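Ecdysteroid-phosphate phosphatase (Bombyx mori, PDB 3C7T) hydrolyses phosphorylated ecdysteroids, above all ecdysone 22-phosphate, to the active hormones through its histidine phosphatase domain, and also acts as a protein tyrosine phosphatase. Local coordinates at residues G52-K56 / D57-T61; L104-D107 / P108-I112; L223-P226 / Y227-G231. One frame throughout, in Å; residues are numbered along the deposited sequence.

Interaction 1 (G52-K56 / D57-T61)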
ATOM      1  N   GLY A  52     -16.596 -20.241   3.871  1.00 26.15           N
ATOM      2  CA  GLY A  52     -17.700 -19.570   4.546  1.00 25.75           C
ATOM      3  C   GLY A  52     -17.192 -18.741   5.719  1.00 25.32           C
ATOM      4  O   GLY A  52     -17.703 -17.651   5.992  1.00 25.58           O
ATOM      5  N   GLY A  53     -16.164 -19.247   6.398  1.00 24.80           N
ATOM      6  CA  GLY A  53     -15.562 -18.535   7.511  1.00 23.61           C
ATOM      7  C   GLY A  53     -14.935 -17.222   7.048  1.00 23.49           C
ATOM      8  O   GLY A  53     -15.018 -16.198   7.747  1.00 23.05           O
ATOM      9  N   TYR A  54     -14.316 -17.259   5.869  1.00 22.58           N
ATOM     10  CA  TYR A  54     -13.687 -16.051   5.290  1.00 22.26           C
ATOM     11  C   TYR A  54     -14.699 -15.029   4.796  1.00 22.34           C
ATOM     12  O   TYR A  54     -14.401 -13.829   4.789  1.00 22.57           O
ATOM     13  CB  TYR A  54     -12.675 -16.389   4.187  1.00 22.68           C
ATOM     14  CG  TYR A  54     -11.364 -16.918   4.738  1.00 22.87           C
ATOM     15  CD1 TYR A  54     -10.536 -16.096   5.521  1.00 21.91           C
ATOM     16  CD2 TYR A  54     -10.944 -18.236   4.487  1.00 23.99           C
ATOM     17  CE1 TYR A  54      -9.337 -16.563   6.039  1.00 22.50           C
ATOM     18  CE2 TYR A  54      -9.718 -18.714   5.002  1.00 24.24           C
ATOM     19  CZ  TYR A  54      -8.930 -17.867   5.775  1.00 23.90           C
ATOM     20  OH  TYR A  54      -7.733 -18.288   6.298  1.00 24.82           O
ATOM     21  N   VAL A  55     -15.870 -15.490   4.360  1.00 21.97           N
ATOM     22  CA  VAL A  55     -16.984 -14.557   4.070  1.00 21.78           C
ATOM     23  C   VAL A  55     -17.342 -13.770   5.341  1.00 22.54           C
ATOM     24  O   VAL A  55     -17.461 -12.545   5.318  1.00 23.16           O
ATOM     25  CB  VAL A  55     -18.230 -15.288   3.514  1.00 21.35           C
ATOM     26  CG1 VAL A  55     -19.384 -14.330   3.346  1.00 21.97           C
ATOM     27  CG2 VAL A  55     -17.916 -15.942   2.197  1.00 22.93           C
ATOM     28  N   LYS A  56     -17.489 -14.478   6.453  1.00 23.61           N
ATOM     29  CA  LYS A  56     -17.876 -13.872   7.740  1.00 24.24           C
ATOM     30  C   LYS A  56     -16.768 -13.096   8.448  1.00 24.73           C
ATOM     31  O   LYS A  56     -17.046 -12.238   9.307  1.00 25.75           O
ATOM     32  CB  LYS A  56     -18.382 -14.965   8.686  1.00 24.09           C
ATOM     33  CG  LYS A  56     -19.671 -15.631   8.226  1.00 26.19           C
ATOM     34  CD  LYS A  56     -19.961 -16.905   8.988  1.00 28.76           C
ATOM     35  CE  LYS A  56     -21.367 -17.359   8.673  1.00 33.46           C
ATOM     36  NZ  LYS A  56     -21.465 -18.839   8.494  1.00 37.66           N
ATOM     37  N   ASP A  57     -15.520 -13.407   8.117  1.00 23.51           N
ATOM     38  CA  ASP A  57     -14.375 -12.942   8.907  1.00 23.17           C
ATOM     39  C   ASP A  57     -13.246 -12.605   7.937  1.00 22.03           C
ATOM     40  O   ASP A  57     -12.302 -13.375   7.762  1.00 21.83           O
ATOM     41  CB  ASP A  57     -13.985 -14.030   9.943  1.00 23.12           C
ATOM     42  CG  ASP A  57     -12.861 -13.585  10.912  1.00 26.60           C
ATOM     43  OD1 ASP A  57     -12.780 -12.364  11.261  1.00 25.65           O
ATOM     44  OD2 ASP A  57     -12.078 -14.482  11.327  1.00 24.37           O
ATOM     45  N   THR A  58     -13.378 -11.439   7.299  1.00 21.38           N
ATOM     46  CA  THR A  58     -12.480 -11.014   6.202  1.00 20.01           C
ATOM     47  C   THR A  58     -10.984 -10.918   6.564  1.00 18.89           C
ATOM     48  O   THR A  58     -10.638 -10.512   7.677  1.00 19.37           O
ATOM     49  CB  THR A  58     -12.960  -9.660   5.642  1.00 20.44           C
ATOM     50  OG1 THR A  58     -12.276  -9.380   4.413  1.00 22.70           O
ATOM     51  CG2 THR A  58     -12.732  -8.545   6.673  1.00 21.54           C
ATOM     52  N   PRO A  59     -10.089 -11.315   5.640  1.00 17.59           N
ATOM     53  CA  PRO A  59      -8.650 -11.013   5.778  1.00 17.69           C
ATOM     54  C   PRO A  59      -8.404  -9.525   5.517  1.00 17.25           C
ATOM     55  O   PRO A  59      -9.273  -8.840   4.958  1.00 15.66           O
ATOM     56  CB  PRO A  59      -8.024 -11.788   4.618  1.00 18.93           C
ATOM     57  CG  PRO A  59      -9.051 -12.779   4.173  1.00 19.10           C
ATOM     58  CD  PRO A  59     -10.370 -12.120   4.439  1.00 17.51           C
ATOM     59  N   LEU A  60      -7.215  -9.040   5.881  1.00 16.52           N
ATOM     60  CA  LEU A  60      -6.719  -7.772   5.314  1.00 16.55           C
ATOM     61  C   LEU A  60      -6.289  -7.975   3.874  1.00 16.41           C
ATOM     62  O   LEU A  60      -5.859  -9.059   3.506  1.00 17.61           O
ATOM     63  CB  LEU A  60      -5.481  -7.291   6.071  1.00 16.91           C
ATOM     64  CG  LEU A  60      -5.546  -6.961   7.557  1.00 16.36           C
ATOM     65  CD1 LEU A  60      -4.153  -6.529   8.005  1.00 16.66           C
ATOM     66  CD2 LEU A  60      -6.592  -5.843   7.802  1.00 18.27           C
ATOM     67  N   THR A  61      -6.345  -6.897   3.092  1.00 15.73           N
ATOM     68  CA  THR A  61      -5.724  -6.841   1.765  1.00 14.89           C
ATOM     69  C   THR A  61      -4.205  -6.765   1.980  1.00 14.48           C
ATOM     70  O   THR A  61      -3.744  -6.563   3.122  1.00 14.86           O
ATOM     71  CB  THR A  61      -6.151  -5.571   1.025  1.00 14.95           C
ATOM     72  OG1 THR A  61      -5.807  -4.435   1.813  1.00 17.39           O
ATOM     73  CG2 THR A  61      -7.685  -5.607   0.795  1.00 14.94           C
TER
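Gly-53, one turn before the helix 50-56 gives out, sets its carbonyl oxygen O 3.3 Å from Asp-57 CB. At Tyr-54 the ring leaves the helix beside the backbone N, with CG anti to the carbonyl carbon (chi1 -76°), and reaches the outgoing chain obliquely, CD1 meeting Pro-59 CG at 3.9 Å. The two side chains cross at about a right angle, while the phenol OH reaches the carbonyl of Ala-45 and Arg-47 lies against the ring as a cation-pi partner. This is the C-terminal end of a short helix, left at Asp-57, whose chain then runs extended to the N-cap Thr-61 of helix 62-77, close to the tungstate pocket of the histidine phosphatase fold. Lys-56 is the last helical residue, its long chain leading outward, whereas the Asp-57 carboxylate leads away from the helix, OD2 in a salt bridge with Arg-47 and OD1 accepting from Leu-91 N. Beyond it, Thr-58 OG1 donates to Pro-59 O at 3.1 Å, in the carbonyl plane and on a lone pair, and accepts from Asp-17 N.

Interaction 2 (L104-D107 / P108-I112)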
ATOM      1  N   LEU A 104       7.551  -3.018  13.371  1.00 22.03           N
ATOM      2  CA  LEU A 104       8.264  -2.735  14.620  1.00 22.71           C
ATOM      3  C   LEU A 104       9.567  -3.537  14.789  1.00 23.02           C
ATOM      4  O   LEU A 104      10.460  -3.135  15.536  1.00 23.10           O
ATOM      5  CB  LEU A 104       7.327  -2.991  15.810  1.00 23.01           C
ATOM      6  CG  LEU A 104       7.698  -2.544  17.226  1.00 25.07           C
ATOM      7  CD1 LEU A 104       8.008  -1.039  17.272  1.00 28.20           C
ATOM      8  CD2 LEU A 104       6.608  -2.902  18.220  1.00 27.97           C
ATOM      9  N   ARG A 105       9.685  -4.646  14.070  1.00 22.98           N
ATOM     10  CA  ARG A 105      10.744  -5.627  14.308  1.00 23.58           C
ATOM     11  C   ARG A 105      10.785  -6.032  15.780  1.00 24.13           C
ATOM     12  O   ARG A 105      11.853  -6.152  16.379  1.00 24.40           O
ATOM     13  CB  ARG A 105      12.097  -5.102  13.814  1.00 23.03           C
ATOM     14  CG  ARG A 105      12.149  -4.979  12.315  1.00 23.43           C
ATOM     15  CD  ARG A 105      13.471  -4.393  11.807  1.00 27.23           C
ATOM     16  NE  ARG A 105      13.391  -4.167  10.359  1.00 27.41           N
ATOM     17  CZ  ARG A 105      14.409  -3.795   9.579  1.00 29.56           C
ATOM     18  NH1 ARG A 105      15.622  -3.571  10.082  1.00 29.32           N
ATOM     19  NH2 ARG A 105      14.210  -3.623   8.279  1.00 31.46           N
ATOM     20  N   ALA A 106       9.601  -6.256  16.350  1.00 24.21           N
ATOM     21  CA  ALA A 106       9.479  -6.686  17.726  1.00 25.30           C
ATOM     22  C   ALA A 106      10.168  -8.045  17.891  1.00 25.96           C
ATOM     23  O   ALA A 106      10.288  -8.817  16.919  1.00 25.64           O
ATOM     24  CB  ALA A 106       8.012  -6.791  18.109  1.00 25.04           C
ATOM     25  N   ASP A 107      10.629  -8.315  19.111  1.00 26.44           N
ATOM     26  CA  ASP A 107      11.206  -9.607  19.463  1.00 28.11           C
ATOM     27  C   ASP A 107      10.107 -10.665  19.311  1.00 27.66           C
ATOM     28  O   ASP A 107       8.952 -10.380  19.592  1.00 27.80           O
ATOM     29  CB  ASP A 107      11.709  -9.556  20.908  1.00 28.18           C
ATOM     30  CG  ASP A 107      12.557 -10.754  21.283  1.00 31.58           C
ATOM     31  OD1 ASP A 107      13.718 -10.838  20.821  1.00 34.52           O
ATOM     32  OD2 ASP A 107      12.075 -11.604  22.058  1.00 33.87           O
ATOM     33  N   PRO A 108      10.450 -11.868  18.810  1.00 28.04           N
ATOM     34  CA  PRO A 108       9.501 -12.988  18.743  1.00 28.12           C
ATOM     35  C   PRO A 108       8.800 -13.304  20.066  1.00 28.17           C
ATOM     36  O   PRO A 108       7.761 -13.945  20.067  1.00 28.23           O
ATOM     37  CB  PRO A 108      10.388 -14.180  18.335  1.00 28.57           C
ATOM     38  CG  PRO A 108      11.824 -13.703  18.513  1.00 28.56           C
ATOM     39  CD  PRO A 108      11.757 -12.235  18.225  1.00 28.03           C
ATOM     40  N   SER A 109       9.370 -12.864  21.185  1.00 28.45           N
ATOM     41  CA  SER A 109       8.748 -13.075  22.493  1.00 28.47           C
ATOM     42  C   SER A 109       7.530 -12.168  22.706  1.00 27.80           C
ATOM     43  O   SER A 109       6.758 -12.380  23.643  1.00 27.69           O
ATOM     44  CB  SER A 109       9.757 -12.830  23.607  1.00 28.31           C
ATOM     45  OG  SER A 109      10.117 -11.463  23.635  1.00 30.81           O
ATOM     46  N   VAL A 110       7.382 -11.149  21.857  1.00 27.68           N
ATOM     47  CA  VAL A 110       6.237 -10.227  21.933  1.00 27.40           C
ATOM     48  C   VAL A 110       5.081 -10.828  21.146  1.00 27.25           C
ATOM     49  O   VAL A 110       5.075 -10.802  19.915  1.00 27.25           O
ATOM     50  CB  VAL A 110       6.575  -8.799  21.430  1.00 27.05           C
ATOM     51  CG1 VAL A 110       5.354  -7.873  21.569  1.00 27.83           C
ATOM     52  CG2 VAL A 110       7.785  -8.225  22.188  1.00 28.11           C
ATOM     53  N   LYS A 111       4.119 -11.377  21.886  1.00 26.93           N
ATOM     54  CA  LYS A 111       3.068 -12.206  21.323  1.00 26.74           C
ATOM     55  C   LYS A 111       1.761 -11.443  21.243  1.00 26.01           C
ATOM     56  O   LYS A 111       1.505 -10.537  22.046  1.00 26.75           O
ATOM     57  CB  LYS A 111       2.848 -13.442  22.205  1.00 27.15           C
ATOM     58  CG  LYS A 111       4.062 -14.345  22.390  1.00 30.04           C
ATOM     59  CD  LYS A 111       4.263 -15.257  21.195  1.00 32.14           C
ATOM     60  CE  LYS A 111       5.298 -16.311  21.492  1.00 34.85           C
ATOM     61  NZ  LYS A 111       5.848 -16.856  20.217  1.00 37.36           N
ATOM     62  N   ILE A 112       0.932 -11.822  20.278  1.00 24.34           N
ATOM     63  CA  ILE A 112      -0.394 -11.237  20.141  1.00 23.34           C
ATOM     64  C   ILE A 112      -1.378 -11.947  21.071  1.00 23.09           C
ATOM     65  O   ILE A 112      -1.601 -13.162  20.945  1.00 23.26           O
ATOM     66  CB  ILE A 112      -0.915 -11.340  18.695  1.00 22.92           C
ATOM     67  CG1 ILE A 112       0.055 -10.651  17.727  1.00 23.14           C
ATOM     68  CG2 ILE A 112      -2.316 -10.696  18.580  1.00 22.35           C
ATOM     69  CD1 ILE A 112      -0.127 -11.064  16.304  1.00 21.73           C
TER
HETATM   70  O   HOH W   1       6.601 -10.269  17.947  1.00 30.66           O
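Asp-107, first residue of a surface turn, and Ser-109, its third, face each other, and the aspartate is the side chain to follow. Its CB lies 3.7 Å from Ser-109 OG, and CG, anti to the backbone N (chi1 -169°), swings forward along the chain toward the residues that follow. At CG the carboxylate divides. OD1 goes to the proline side, resting 3.5 Å from Pro-108 CD, the ring carbon bonded to the backbone N. OD2 goes to the serine and takes two bonds there. Ser-109 OG donates to Asp-107 OD2 at 2.5 Å, a short bond on the anti lone pair, the one directed away from OD1. The backbone N of Ser-109 also donates to Asp-107 OD2, at 3.1 Å, but from 47° out of the carboxylate plane; this bond makes an Asx turn, laid over the beta turn of the backbone.

The aspartate carbonyl completes that type I beta turn from Asp-107 to Val-110: Val-110 N gives its hydrogen to Asp-107 O at 2.9 Å, with an N-H...O angle of 162°. A water donates to this same oxygen and to Val-110 O, bridging the two carbonyls. On the side facing the fold, Ala-106 CB and Val-110 CB pack at 4.1 Å, the alanine also touching Leu-101 and the valine Val-85, so the apolar foot of the turn sits on the helix and the sheet. Just upstream, Arg-105 with its positive phi ends helix 91-104 in a Schellman motif, and the turn brings the chain round toward strand 112-114.

Chemically, the Asp-107 carboxylate is gripped twice through a single oxygen, which should fix its rotation, and the two donated hydrogens would be expected to favour the charged form.

Interaction 3 (L223-P226 / Y227-G231); sequences LKVP and YCALG
Tyr-227 follows Pro-226 directly and opens the corner of a type II beta turn that runs from Pro-226 to Ala-229. Its side chain leaves the turn with CG beside the backbone N and anti to the carbonyl carbon (chi1 -72°), which brings it against Arg-11 and, between nearest atoms, within about 4 Å of the side chain of the phosphohistidine residue His-12. Cys-228 takes the third position of the turn with positive phi, as a type II turn demands; its side chain, directed away from residues 223-226, packs on Gln-67, Ala-68 and Val-71 of helix 62-77. At Ala-229 the chain comes back. The N-H of Ala-229 donates to Pro-226 O at 2.9 Å, with an N-H...O angle of 151° and the donor 48° above the carbonyl plane. The methyl CB of Ala-229 points back into the turn, 3.2 Å from Pro-226 O; it is 3.7 Å from Val-225 CB and equally close to its CG2 branch, while Pro-226 CD lies 3.8 Å from the same methyl. Phe-256 of the second subunit packs on both Val-225 and Ala-229, placing this small apolar cluster at the dimer interface. With Leu-230 and Gly-231 the chain enters strand 230-235, antiparallel to strand 5-11.

Just upstream, Lys-224 donates through NZ to the bound tungstate, a phosphate mimic. The bend thus pairs one backbone bond with apolar contacts of a methyl, is tied to strand 5-11 and the following His-12 by backbone bonds, and sets the tyrosine beside His-12 and the probable active-site Arg-11.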
ATOM      1  N   LEU A 223     -18.287   9.740  10.968  1.00 22.29           N
ATOM      2  CA  LEU A 223     -17.417   8.884  10.170  1.00 22.47           C
ATOM      3  C   LEU A 223     -16.506   8.046  11.047  1.00 22.27           C
ATOM      4  O   LEU A 223     -16.135   8.474  12.139  1.00 23.05           O
ATOM      5  CB  LEU A 223     -16.558   9.753   9.259  1.00 22.97           C
ATOM      6  CG  LEU A 223     -17.292  10.681   8.310  1.00 24.10           C
ATOM      7  CD1 LEU A 223     -16.260  11.363   7.445  1.00 24.64           C
ATOM      8  CD2 LEU A 223     -18.287   9.899   7.438  1.00 25.64           C
ATOM      9  N   LYS A 224     -16.165   6.846  10.582  1.00 21.99           N
ATOM     10  CA  LYS A 224     -15.185   6.007  11.266  1.00 21.31           C
ATOM     11  C   LYS A 224     -13.808   6.590  11.067  1.00 21.45           C
ATOM     12  O   LYS A 224     -13.513   7.142   9.992  1.00 21.30           O
ATOM     13  CB  LYS A 224     -15.181   4.584  10.704  1.00 21.02           C
ATOM     14  CG  LYS A 224     -16.342   3.748  11.128  1.00 21.93           C
ATOM     15  CD  LYS A 224     -16.285   2.315  10.570  1.00 21.92           C
ATOM     16  CE  LYS A 224     -17.368   1.464  11.236  1.00 24.21           C
ATOM     17  NZ  LYS A 224     -17.661   0.112  10.709  1.00 22.85           N
ATOM     18  N   VAL A 225     -12.966   6.450  12.088  1.00 20.63           N
ATOM     19  CA  VAL A 225     -11.549   6.793  11.946  1.00 21.18           C
ATOM     20  C   VAL A 225     -10.960   5.967  10.780  1.00 20.89           C
ATOM     21  O   VAL A 225     -11.446   4.863  10.497  1.00 21.16           O
ATOM     22  CB  VAL A 225     -10.769   6.575  13.258  1.00 21.91           C
ATOM     23  CG1 VAL A 225     -11.378   7.441  14.391  1.00 20.53           C
ATOM     24  CG2 VAL A 225     -10.734   5.111  13.653  1.00 20.30           C
ATOM     25  N   PRO A 226      -9.934   6.502  10.097  1.00 21.07           N
ATOM     26  CA  PRO A 226      -9.328   5.812   8.944  1.00 20.37           C
ATOM     27  C   PRO A 226      -8.694   4.458   9.275  1.00 19.15           C
ATOM     28  O   PRO A 226      -8.422   4.161  10.436  1.00 18.98           O
ATOM     29  CB  PRO A 226      -8.237   6.788   8.509  1.00 21.64           C
ATOM     30  CG  PRO A 226      -8.703   8.134   9.024  1.00 21.35           C
ATOM     31  CD  PRO A 226      -9.314   7.817  10.329  1.00 21.13           C
ATOM     32  N   TYR A 227      -8.442   3.648   8.251  1.00 17.59           N
ATOM     33  CA  TYR A 227      -7.737   2.386   8.478  1.00 18.28           C
ATOM     34  C   TYR A 227      -6.404   2.649   9.149  1.00 18.13           C
ATOM     35  O   TYR A 227      -5.697   3.603   8.773  1.00 18.15           O
ATOM     36  CB  TYR A 227      -7.473   1.714   7.151  1.00 18.70           C
ATOM     37  CG  TYR A 227      -8.671   1.120   6.429  1.00 18.04           C
ATOM     38  CD1 TYR A 227      -9.549   0.242   7.085  1.00 20.02           C
ATOM     39  CD2 TYR A 227      -8.853   1.338   5.063  1.00 19.25           C
ATOM     40  CE1 TYR A 227     -10.600  -0.357   6.398  1.00 18.72           C
ATOM     41  CE2 TYR A 227      -9.913   0.741   4.358  1.00 19.86           C
ATOM     42  CZ  TYR A 227     -10.785  -0.107   5.047  1.00 21.40           C
ATOM     43  OH  TYR A 227     -11.819  -0.727   4.377  1.00 26.57           O
ATOM     44  N   CYS A 228      -6.065   1.814  10.134  1.00 17.74           N
ATOM     45  CA  CYS A 228      -4.847   1.983  10.947  1.00 18.39           C
ATOM     46  C   CYS A 228      -4.698   3.394  11.570  1.00 18.45           C
ATOM     47  O   CYS A 228      -3.601   3.823  11.839  1.00 18.09           O
ATOM     48  CB  CYS A 228      -3.601   1.579  10.150  1.00 17.79           C
ATOM     49  SG  CYS A 228      -3.514  -0.227   9.861  1.00 20.30           S
ATOM     50  N   ALA A 229      -5.815   4.082  11.812  1.00 18.68           N
ATOM     51  CA  ALA A 229      -5.806   5.276  12.664  1.00 18.74           C
ATOM     52  C   ALA A 229      -5.227   4.897  14.037  1.00 18.93           C
ATOM     53  O   ALA A 229      -5.601   3.883  14.624  1.00 18.12           O
ATOM     54  CB  ALA A 229      -7.169   5.834  12.823  1.00 19.89           C
ATOM     55  N   LEU A 230      -4.311   5.728  14.512  1.00 19.51           N
ATOM     56  CA  LEU A 230      -3.586   5.464  15.741  1.00 19.13           C
ATOM     57  C   LEU A 230      -3.919   6.531  16.771  1.00 19.98           C
ATOM     58  O   LEU A 230      -3.803   7.739  16.520  1.00 19.86           O
ATOM     59  CB  LEU A 230      -2.071   5.443  15.475  1.00 20.15           C
ATOM     60  CG  LEU A 230      -1.166   5.165  16.673  1.00 20.31           C
ATOM     61  CD1 LEU A 230      -1.271   3.727  17.204  1.00 20.76           C
ATOM     62  CD2 LEU A 230       0.292   5.492  16.335  1.00 21.68           C
ATOM     63  N   GLY A 231      -4.366   6.058  17.929  1.00 20.82           N
ATOM     64  CA  GLY A 231      -4.628   6.922  19.061  1.00 21.50           C
ATOM     65  C   GLY A 231      -3.609   6.650  20.143  1.00 21.58           C
ATOM     66  O   GLY A 231      -3.115   5.506  20.274  1.00 19.97           O
TER

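In the fold
From the N terminus, interaction 1 joins the end of helix 50-56 to the start of helix 62-77 on the side of the tungstate pocket where the Thr-58 side chain lies about 7 Å from the ion, nearest atoms. Interaction 2 follows between helix 91-104 and strand 112-114, an outermost strand of the sheet within this chain, away from the annotated sites. Interaction 3 leads the chain into strand 230-235 beside strand 5-11. The three run in series, neither nested nor crossed, with centres 20 to 25 Å apart. Helix 91-104 links the first two: Tyr-54, Pro-59 and Leu-60 pack on its first turns, and 104-107 leave its end. Helix 62-77 links interactions 1 and 3.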